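Local atomic coordinates of Pyrsv_gp04 (Pyrobaculum spherical virus, PDB entry 2VXZ), a protein that is of unknown function but probably acts as a viral transcriptional regulator. Residues V11-I16 and I45-K50; E84-T89 and P108-F113. One frame throughout, in Å; residues are numbered along the deposited sequence. Where two conformers were deposited one is given.

Interaction 1 of 2, residues V11-I16 and I45-K50; sequences VRLRDI and IYVLEK
Leu13 and Leu48 carry this contact, and all of it is apolar. The two side chains run alongside each other, head to tail: CD2 of Leu13 lies 3.7 Å from CG of Leu48 and 3.9 Å from its CD2. The other methyl of Leu48 serves a different partner, CD1 sitting 3.7 Å from CG2 of Ile16, so the fork of Leu48 is shared between two residues one helical turn apart. Ile16 offers CG2 because that branch lies anti to its backbone N, while CG1 (chi1 -68°) swings back beside the N. At the margin, Val47 crosses Leu13 at about a right angle, its CG1 resting 4.2 Å from CD2 of Leu13. The axes of the two segments pass 10.4 Å apart, inclined at 75°.

Around this cluster, Leu44 of helix 38-50 also touches Leu13 and Ile16, and Ile30 and Leu34 of helix 27-34 pack on Ile16. Helices 7-20, 27-34 and 38-50, with strand 25-26 and the hairpin 55-59/62-66, are consistent with a winged helix-turn-helix. No hydrogen bond or charge pair crosses between the two segments; branched side chains make the join, which probably depends on shape and exclusion of water.

Interaction 2 of 2, residues E84-T89 and P108-F113; sequences ERLVTT and PQARKF
A mixed polar and apolar packing of two nearly antiparallel helices joins the C-terminal end of helix 69-89 to the first turns of helix 108-115; the axes of the two segments are 160° apart. The polar part is Arg85 against Gln109. The amide of Gln109 lies over one face of the guanidinium, CD being 3.9 Å from NH2 of Arg85, with the two planes 59° apart. NE of Arg85 and NE2 of Gln109, 3.5 Å apart, are both donors and do not bond to each other. Glu82 bridges the two side chains instead: its OE1 pairs with Arg85 NH2 and its OE2 accepts from Gln109 NE2, while Asp107 OD2 pairs with Arg85 NH2 and accepts from Ala110 N. Extended through chi1 and chi2, the arginine chain bends at chi3 (60°), which carries the guanidinium to this spot, its edge facing the N of Ala110. The apolar part is small: CD1 of Leu86 meets CB of Ala110 at 4.0 Å. Leu86 also packs on Leu103 and Ile104 of helix 97-106, so the contact is flanked by that helix, just ahead of helix 108-115.

The two contacts sit on opposite sides of the chain's centre, their own centres 31 Å apart and their nearest atoms about 15 Å apart, without touching. They follow one another along the sequence: interaction 1 closes with helix 38-50 before the hairpin 55-59/62-66, and interaction 2 opens near the end of the long helix 69-89, which comes straight after that hairpin. No helix is common to both. Interaction 1 belongs to the N-terminal winged-helix-like part, and interaction 2 to the C-terminal part matching the viral transcriptional regulator family. The protein thus appears to be built from two separately packed parts, with helix 69-89 leading from one into the other.

Interaction 1 of 2, residues V11-I16 and I45-K50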
ATOM      1  N   VAL A  11     -15.493  20.171   0.370  1.00 24.68           N
ATOM      2  CA  VAL A  11     -15.556  19.295  -0.805  1.00 24.51           C
ATOM      3  C   VAL A  11     -14.393  18.305  -0.795  1.00 23.65           C
ATOM      4  O   VAL A  11     -14.575  17.118  -1.022  1.00 23.62           O
ATOM      5  CB  VAL A  11     -15.538  20.124  -2.119  1.00 24.66           C
ATOM      6  CG1 VAL A  11     -15.164  19.245  -3.310  1.00 25.77           C
ATOM      7  CG2 VAL A  11     -16.885  20.772  -2.336  1.00 26.17           C
ATOM      8  N   ARG A  12     -13.194  18.787  -0.492  1.00 23.10           N
ATOM      9  CA  ARG A  12     -12.032  17.912  -0.471  1.00 23.60           C
ATOM     10  C   ARG A  12     -12.079  16.863   0.635  1.00 22.67           C
ATOM     11  O   ARG A  12     -11.695  15.739   0.416  1.00 22.18           O
ATOM     12  CB  ARG A  12     -10.741  18.734  -0.355  1.00 23.72           C
ATOM     13  CG  ARG A  12     -10.540  19.749  -1.483  1.00 26.97           C
ATOM     14  CD  ARG A  12     -10.744  19.173  -2.856  1.00 29.50           C
ATOM     15  NE  ARG A  12      -9.792  19.726  -3.826  1.00 30.64           N
ATOM     16  CZ  ARG A  12      -9.334  19.064  -4.887  1.00 32.01           C
ATOM     17  NH1 ARG A  12      -9.759  17.843  -5.142  1.00 31.59           N
ATOM     18  NH2 ARG A  12      -8.464  19.630  -5.707  1.00 32.85           N
ATOM     19  N   LEU A  13     -12.555  17.231   1.821  1.00 22.92           N
ATOM     20  CA  LEU A  13     -12.686  16.257   2.910  1.00 23.44           C
ATOM     21  C   LEU A  13     -13.649  15.153   2.507  1.00 23.68           C
ATOM     22  O   LEU A  13     -13.379  13.972   2.721  1.00 22.48           O
ATOM     23  CB  LEU A  13     -13.190  16.929   4.183  1.00 22.90           C
ATOM     24  CG  LEU A  13     -12.203  17.882   4.854  1.00 23.12           C
ATOM     25  CD1 LEU A  13     -12.880  18.614   6.001  1.00 23.91           C
ATOM     26  CD2 LEU A  13     -10.953  17.164   5.338  1.00 21.95           C
ATOM     27  N   ARG A  14     -14.774  15.563   1.924  1.00 24.49           N
ATOM     28  CA  ARG A  14     -15.824  14.660   1.436  1.00 25.32           C
ATOM     29  C   ARG A  14     -15.258  13.702   0.377  1.00 24.75           C
ATOM     30  O   ARG A  14     -15.489  12.486   0.415  1.00 24.58           O
ATOM     31  CB  ARG A  14     -16.937  15.549   0.851  1.00 25.37           C
ATOM     32  CG  ARG A  14     -18.222  14.916   0.448  1.00 27.77           C
ATOM     33  CD  ARG A  14     -19.230  16.027   0.083  1.00 30.09           C
ATOM     34  NE  ARG A  14     -19.986  16.534   1.238  1.00 34.32           N
ATOM     35  CZ  ARG A  14     -20.671  17.680   1.258  0.70 35.13           C
ATOM     36  NH1 ARG A  14     -20.682  18.493   0.204  1.00 36.83           N
ATOM     37  NH2 ARG A  14     -21.344  18.028   2.350  1.00 35.84           N
ATOM     38  N   ASP A  15     -14.496  14.260  -0.551  1.00 24.40           N
ATOM     39  CA  ASP A  15     -13.876  13.478  -1.609  1.00 24.08           C
ATOM     40  C   ASP A  15     -12.862  12.458  -1.102  1.00 23.54           C
ATOM     41  O   ASP A  15     -12.831  11.340  -1.603  1.00 22.87           O
ATOM     42  CB  ASP A  15     -13.221  14.385  -2.646  1.00 24.97           C
ATOM     43  CG  ASP A  15     -14.243  15.186  -3.460  1.00 26.20           C
ATOM     44  OD1 ASP A  15     -15.464  14.941  -3.369  1.00 31.28           O
ATOM     45  OD2 ASP A  15     -13.802  16.083  -4.178  1.00 29.19           O
ATOM     46  N   ILE A  16     -12.066  12.820  -0.099  1.00 21.90           N
ATOM     47  CA  ILE A  16     -11.065  11.892   0.440  1.00 21.96           C
ATOM     48  C   ILE A  16     -11.788  10.718   1.106  1.00 21.69           C
ATOM     49  O   ILE A  16     -11.447   9.559   0.881  1.00 21.40           O
ATOM     50  CB  ILE A  16     -10.116  12.589   1.439  1.00 21.29           C
ATOM     51  CG1 ILE A  16      -9.216  13.595   0.712  1.00 22.19           C
ATOM     52  CG2 ILE A  16      -9.227  11.561   2.163  1.00 21.74           C
ATOM     53  CD1 ILE A  16      -8.434  14.521   1.663  1.00 21.75           C
ATOM     54  N   ILE A  45      -5.805  15.316   5.468  1.00 20.25           N
ATOM     55  CA  ILE A  45      -5.771  14.034   6.158  1.00 20.20           C
ATOM     56  C   ILE A  45      -5.611  14.257   7.653  1.00 20.17           C
ATOM     57  O   ILE A  45      -6.249  13.588   8.468  1.00 20.55           O
ATOM     58  CB  ILE A  45      -4.672  13.115   5.604  1.00 19.95           C
ATOM     59  CG1 ILE A  45      -5.078  12.636   4.201  1.00 20.55           C
ATOM     60  CG2 ILE A  45      -4.471  11.911   6.535  1.00 20.60           C
ATOM     61  CD1 ILE A  45      -3.938  12.239   3.299  1.00 22.11           C
ATOM     62  N   TYR A  46      -4.787  15.233   8.019  1.00 19.53           N
ATOM     63  CA  TYR A  46      -4.659  15.644   9.406  1.00 19.39           C
ATOM     64  C   TYR A  46      -5.999  16.076  10.029  1.00 19.28           C
ATOM     65  O   TYR A  46      -6.336  15.681  11.160  1.00 18.56           O
ATOM     66  CB  TYR A  46      -3.642  16.781   9.501  1.00 19.86           C
ATOM     67  CG  TYR A  46      -3.509  17.373  10.881  1.00 19.36           C
ATOM     68  CD1 TYR A  46      -2.867  16.676  11.896  1.00 20.63           C
ATOM     69  CD2 TYR A  46      -4.017  18.626  11.171  1.00 18.98           C
ATOM     70  CE1 TYR A  46      -2.744  17.220  13.169  1.00 20.74           C
ATOM     71  CE2 TYR A  46      -3.895  19.176  12.439  1.00 19.26           C
ATOM     72  CZ  TYR A  46      -3.261  18.464  13.429  1.00 19.84           C
ATOM     73  OH  TYR A  46      -3.139  19.024  14.684  0.70 19.05           O
ATOM     74  N   VAL A  47      -6.749  16.898   9.308  1.00 18.90           N
ATOM     75  CA  VAL A  47      -8.047  17.337   9.787  1.00 19.38           C
ATOM     76  C   VAL A  47      -8.977  16.135  10.022  1.00 19.42           C
ATOM     77  O   VAL A  47      -9.658  16.074  11.046  1.00 20.21           O
ATOM     78  CB  VAL A  47      -8.687  18.348   8.817  1.00 18.87           C
ATOM     79  CG1 VAL A  47     -10.150  18.589   9.164  1.00 20.20           C
ATOM     80  CG2 VAL A  47      -7.906  19.666   8.845  1.00 18.39           C
ATOM     81  N   LEU A  48      -9.005  15.203   9.074  1.00 19.81           N
ATOM     82  CA  LEU A  48      -9.812  13.971   9.211  1.00 20.54           C
ATOM     83  C   LEU A  48      -9.385  13.116  10.412  1.00 21.04           C
ATOM     84  O   LEU A  48     -10.238  12.569  11.131  1.00 20.99           O
ATOM     85  CB  LEU A  48      -9.764  13.134   7.930  1.00 20.70           C
ATOM     86  CG  LEU A  48     -10.499  13.725   6.722  1.00 20.29           C
ATOM     87  CD1 LEU A  48     -10.209  12.896   5.463  1.00 20.63           C
ATOM     88  CD2 LEU A  48     -12.017  13.837   6.960  1.00 20.43           C
ATOM     89  N   GLU A  49      -8.077  13.030  10.632  1.00 21.63           N
ATOM     90  CA  GLU A  49      -7.513  12.270  11.746  1.00 22.15           C
ATOM     91  C   GLU A  49      -7.937  12.893  13.075  1.00 21.64           C
ATOM     92  O   GLU A  49      -8.330  12.188  14.003  1.00 20.24           O
ATOM     93  CB  GLU A  49      -5.991  12.236  11.607  1.00 22.35           C
ATOM     94  CG  GLU A  49      -5.255  11.175  12.399  1.00 24.05           C
ATOM     95  CD  GLU A  49      -3.786  11.073  11.967  1.00 25.87           C
ATOM     96  OE1 GLU A  49      -3.220  12.094  11.510  1.00 33.74           O
ATOM     97  OE2 GLU A  49      -3.207   9.978  12.071  1.00 33.63           O
ATOM     98  N   LYS A  50      -7.867  14.218  13.164  1.00 21.35           N
ATOM     99  CA  LYS A  50      -8.265  14.925  14.379  1.00 22.40           C
ATOM    100  C   LYS A  50      -9.756  14.757  14.653  1.00 22.35           C
ATOM    101  O   LYS A  50     -10.168  14.684  15.803  1.00 22.61           O
ATOM    102  CB  LYS A  50      -7.922  16.412  14.273  1.00 22.93           C
ATOM    103  CG  LYS A  50      -6.424  16.696  14.336  1.00 25.44           C
ATOM    104  CD  LYS A  50      -5.862  16.654  15.763  0.70 27.74           C
ATOM    105  CE  LYS A  50      -6.469  17.732  16.643  0.50 29.07           C
ATOM    106  NZ  LYS A  50      -5.490  18.315  17.607  1.00 31.36           N
TER

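Interaction 2 of 2, residues E84-T89 and P108-F113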
ATOM      1  N   GLU A  84       0.654 -14.266  -1.932  1.00 23.58           N
ATOM      2  CA  GLU A  84       0.720 -15.720  -1.812  1.00 24.55           C
ATOM      3  C   GLU A  84       0.173 -16.411  -3.045  1.00 24.54           C
ATOM      4  O   GLU A  84       0.674 -17.475  -3.425  1.00 25.51           O
ATOM      5  CB  GLU A  84       0.002 -16.192  -0.548  1.00 23.98           C
ATOM      6  CG  GLU A  84       0.697 -15.697   0.712  1.00 25.91           C
ATOM      7  CD  GLU A  84       0.383 -16.532   1.899  1.00 27.31           C
ATOM      8  OE1 GLU A  84      -0.754 -16.425   2.401  1.00 28.06           O
ATOM      9  OE2 GLU A  84       1.280 -17.312   2.307  1.00 32.68           O
ATOM     10  N   ARG A  85      -0.826 -15.810  -3.696  1.00 24.69           N
ATOM     11  CA  ARG A  85      -1.321 -16.351  -4.975  1.00 24.79           C
ATOM     12  C   ARG A  85      -0.231 -16.310  -6.054  1.00 24.18           C
ATOM     13  O   ARG A  85      -0.029 -17.288  -6.798  1.00 24.17           O
ATOM     14  CB  ARG A  85      -2.564 -15.607  -5.459  1.00 24.79           C
ATOM     15  CG  ARG A  85      -3.114 -16.158  -6.775  1.00 25.63           C
ATOM     16  CD  ARG A  85      -4.375 -15.483  -7.206  1.00 26.32           C
ATOM     17  NE  ARG A  85      -4.163 -14.063  -7.411  1.00 27.54           N
ATOM     18  CZ  ARG A  85      -3.626 -13.514  -8.501  1.00 28.89           C
ATOM     19  NH1 ARG A  85      -3.238 -14.252  -9.533  1.00 30.05           N
ATOM     20  NH2 ARG A  85      -3.491 -12.203  -8.560  1.00 28.81           N
ATOM     21  N   LEU A  86       0.455 -15.177  -6.152  1.00 24.39           N
ATOM     22  CA  LEU A  86       1.531 -15.032  -7.129  1.00 24.11           C
ATOM     23  C   LEU A  86       2.694 -15.994  -6.832  1.00 24.39           C
ATOM     24  O   LEU A  86       3.312 -16.540  -7.754  1.00 24.54           O
ATOM     25  CB  LEU A  86       2.024 -13.587  -7.186  1.00 23.86           C
ATOM     26  CG  LEU A  86       1.023 -12.535  -7.642  1.00 24.76           C
ATOM     27  CD1 LEU A  86       1.608 -11.114  -7.450  1.00 23.53           C
ATOM     28  CD2 LEU A  86       0.569 -12.777  -9.077  1.00 25.75           C
ATOM     29  N   VAL A  87       2.992 -16.201  -5.556  1.00 23.98           N
ATOM     30  CA  VAL A  87       4.043 -17.147  -5.159  1.00 24.74           C
ATOM     31  C   VAL A  87       3.659 -18.592  -5.505  1.00 25.47           C
ATOM     32  O   VAL A  87       4.484 -19.373  -6.006  1.00 25.03           O
ATOM     33  CB  VAL A  87       4.346 -17.028  -3.647  1.00 24.52           C
ATOM     34  CG1 VAL A  87       5.087 -18.262  -3.145  1.00 25.15           C
ATOM     35  CG2 VAL A  87       5.137 -15.754  -3.373  1.00 25.03           C
ATOM     36  N   THR A  88       2.408 -18.939  -5.233  1.00 26.24           N
ATOM     37  CA  THR A  88       1.910 -20.289  -5.489  1.00 27.35           C
ATOM     38  C   THR A  88       1.885 -20.569  -6.984  1.00 27.78           C
ATOM     39  O   THR A  88       2.390 -21.599  -7.427  1.00 27.52           O
ATOM     40  CB  THR A  88       0.511 -20.488  -4.897  1.00 27.31           C
ATOM     41  OG1 THR A  88       0.590 -20.385  -3.468  1.00 28.41           O
ATOM     42  CG2 THR A  88      -0.067 -21.861  -5.276  1.00 27.58           C
ATOM     43  N   THR A  89       1.307 -19.643  -7.752  1.00 28.49           N
ATOM     44  CA  THR A  89       1.145 -19.813  -9.196  0.50 28.79           C
ATOM     45  C   THR A  89       2.488 -19.979  -9.894  1.00 29.00           C
ATOM     46  O   THR A  89       2.599 -20.696 -10.880  1.00 29.64           O
ATOM     47  CB  THR A  89       0.405 -18.607  -9.811  0.50 28.70           C
ATOM     48  OG1 THR A  89      -0.850 -18.437  -9.144  0.50 29.08           O
ATOM     49  CG2 THR A  89       0.160 -18.808 -11.303  0.50 28.98           C
ATOM     50  N   PRO A 108      -2.806  -8.947 -14.334  1.00 21.83           N
ATOM     51  CA  PRO A 108      -3.863  -7.938 -14.316  1.00 22.18           C
ATOM     52  C   PRO A 108      -4.600  -7.767 -12.987  1.00 22.11           C
ATOM     53  O   PRO A 108      -4.853  -6.636 -12.587  1.00 22.54           O
ATOM     54  CB  PRO A 108      -4.810  -8.427 -15.401  1.00 21.86           C
ATOM     55  CG  PRO A 108      -3.905  -9.135 -16.369  1.00 21.88           C
ATOM     56  CD  PRO A 108      -2.948  -9.844 -15.499  1.00 21.98           C
ATOM     57  N   GLN A 109      -4.936  -8.871 -12.327  1.00 22.56           N
ATOM     58  CA  GLN A 109      -5.694  -8.804 -11.075  1.00 22.91           C
ATOM     59  C   GLN A 109      -4.855  -8.138  -9.990  1.00 22.53           C
ATOM     60  O   GLN A 109      -5.311  -7.181  -9.339  1.00 22.31           O
ATOM     61  CB  GLN A 109      -6.168 -10.191 -10.620  1.00 23.44           C
ATOM     62  CG  GLN A 109      -6.769 -10.180  -9.213  1.00 24.39           C
ATOM     63  CD  GLN A 109      -7.348 -11.509  -8.801  1.00 26.28           C
ATOM     64  OE1 GLN A 109      -8.191 -12.076  -9.501  1.00 32.22           O
ATOM     65  NE2 GLN A 109      -6.927 -12.002  -7.640  1.00 30.74           N
ATOM     66  N   ALA A 110      -3.626  -8.624  -9.811  1.00 22.24           N
ATOM     67  CA  ALA A 110      -2.709  -8.034  -8.817  1.00 21.92           C
ATOM     68  C   ALA A 110      -2.428  -6.569  -9.124  1.00 21.96           C
ATOM     69  O   ALA A 110      -2.425  -5.727  -8.222  1.00 21.39           O
ATOM     70  CB  ALA A 110      -1.386  -8.837  -8.728  1.00 21.83           C
ATOM     71  N   ARG A 111      -2.205  -6.246 -10.393  1.00 22.09           N
ATOM     72  CA  ARG A 111      -1.915  -4.866 -10.761  1.00 22.81           C
ATOM     73  C   ARG A 111      -3.076  -3.932 -10.421  1.00 22.75           C
ATOM     74  O   ARG A 111      -2.863  -2.852  -9.867  1.00 23.23           O
ATOM     75  CB  ARG A 111      -1.582  -4.749 -12.257  1.00 23.19           C
ATOM     76  CG  ARG A 111      -0.982  -3.395 -12.624  1.00 22.95           C
ATOM     77  CD  ARG A 111      -0.809  -3.199 -14.120  1.00 25.94           C
ATOM     78  NE  ARG A 111      -0.435  -1.804 -14.373  1.00 29.92           N
ATOM     79  CZ  ARG A 111       0.647  -1.379 -15.027  1.00 32.81           C
ATOM     80  NH1 ARG A 111       1.502  -2.223 -15.607  1.00 35.69           N
ATOM     81  NH2 ARG A 111       0.856  -0.071 -15.133  1.00 32.55           N
ATOM     82  N   LYS A 112      -4.289  -4.338 -10.778  1.00 23.20           N
ATOM     83  CA  LYS A 112      -5.499  -3.574 -10.459  1.00 23.14           C
ATOM     84  C   LYS A 112      -5.641  -3.364  -8.955  1.00 23.11           C
ATOM     85  O   LYS A 112      -5.930  -2.260  -8.509  1.00 23.47           O
ATOM     86  CB  LYS A 112      -6.747  -4.272 -11.000  1.00 23.66           C
ATOM     87  CG  LYS A 112      -8.048  -3.519 -10.735  1.00 24.37           C
ATOM     88  CD  LYS A 112      -9.247  -4.255 -11.288  1.00 25.48           C
ATOM     89  CE  LYS A 112     -10.565  -3.775 -10.661  1.00 27.15           C
ATOM     90  NZ  LYS A 112     -10.930  -2.406 -11.103  0.70 29.06           N
ATOM     91  N   PHE A 113      -5.443  -4.428  -8.188  1.00 22.64           N
ATOM     92  CA  PHE A 113      -5.559  -4.354  -6.735  1.00 22.63           C
ATOM     93  C   PHE A 113      -4.535  -3.398  -6.132  1.00 22.07           C
ATOM     94  O   PHE A 113      -4.885  -2.457  -5.424  1.00 22.26           O
ATOM     95  CB  PHE A 113      -5.411  -5.738  -6.121  1.00 22.65           C
ATOM     96  CG  PHE A 113      -5.484  -5.743  -4.621  1.00 23.35           C
ATOM     97  CD1 PHE A 113      -6.674  -5.465  -3.972  1.00 26.81           C
ATOM     98  CD2 PHE A 113      -4.362  -6.016  -3.860  1.00 23.45           C
ATOM     99  CE1 PHE A 113      -6.735  -5.469  -2.579  1.00 25.60           C
ATOM    100  CE2 PHE A 113      -4.426  -6.027  -2.477  1.00 24.01           C
ATOM    101  CZ  PHE A 113      -5.600  -5.744  -1.843  1.00 23.74           C
TER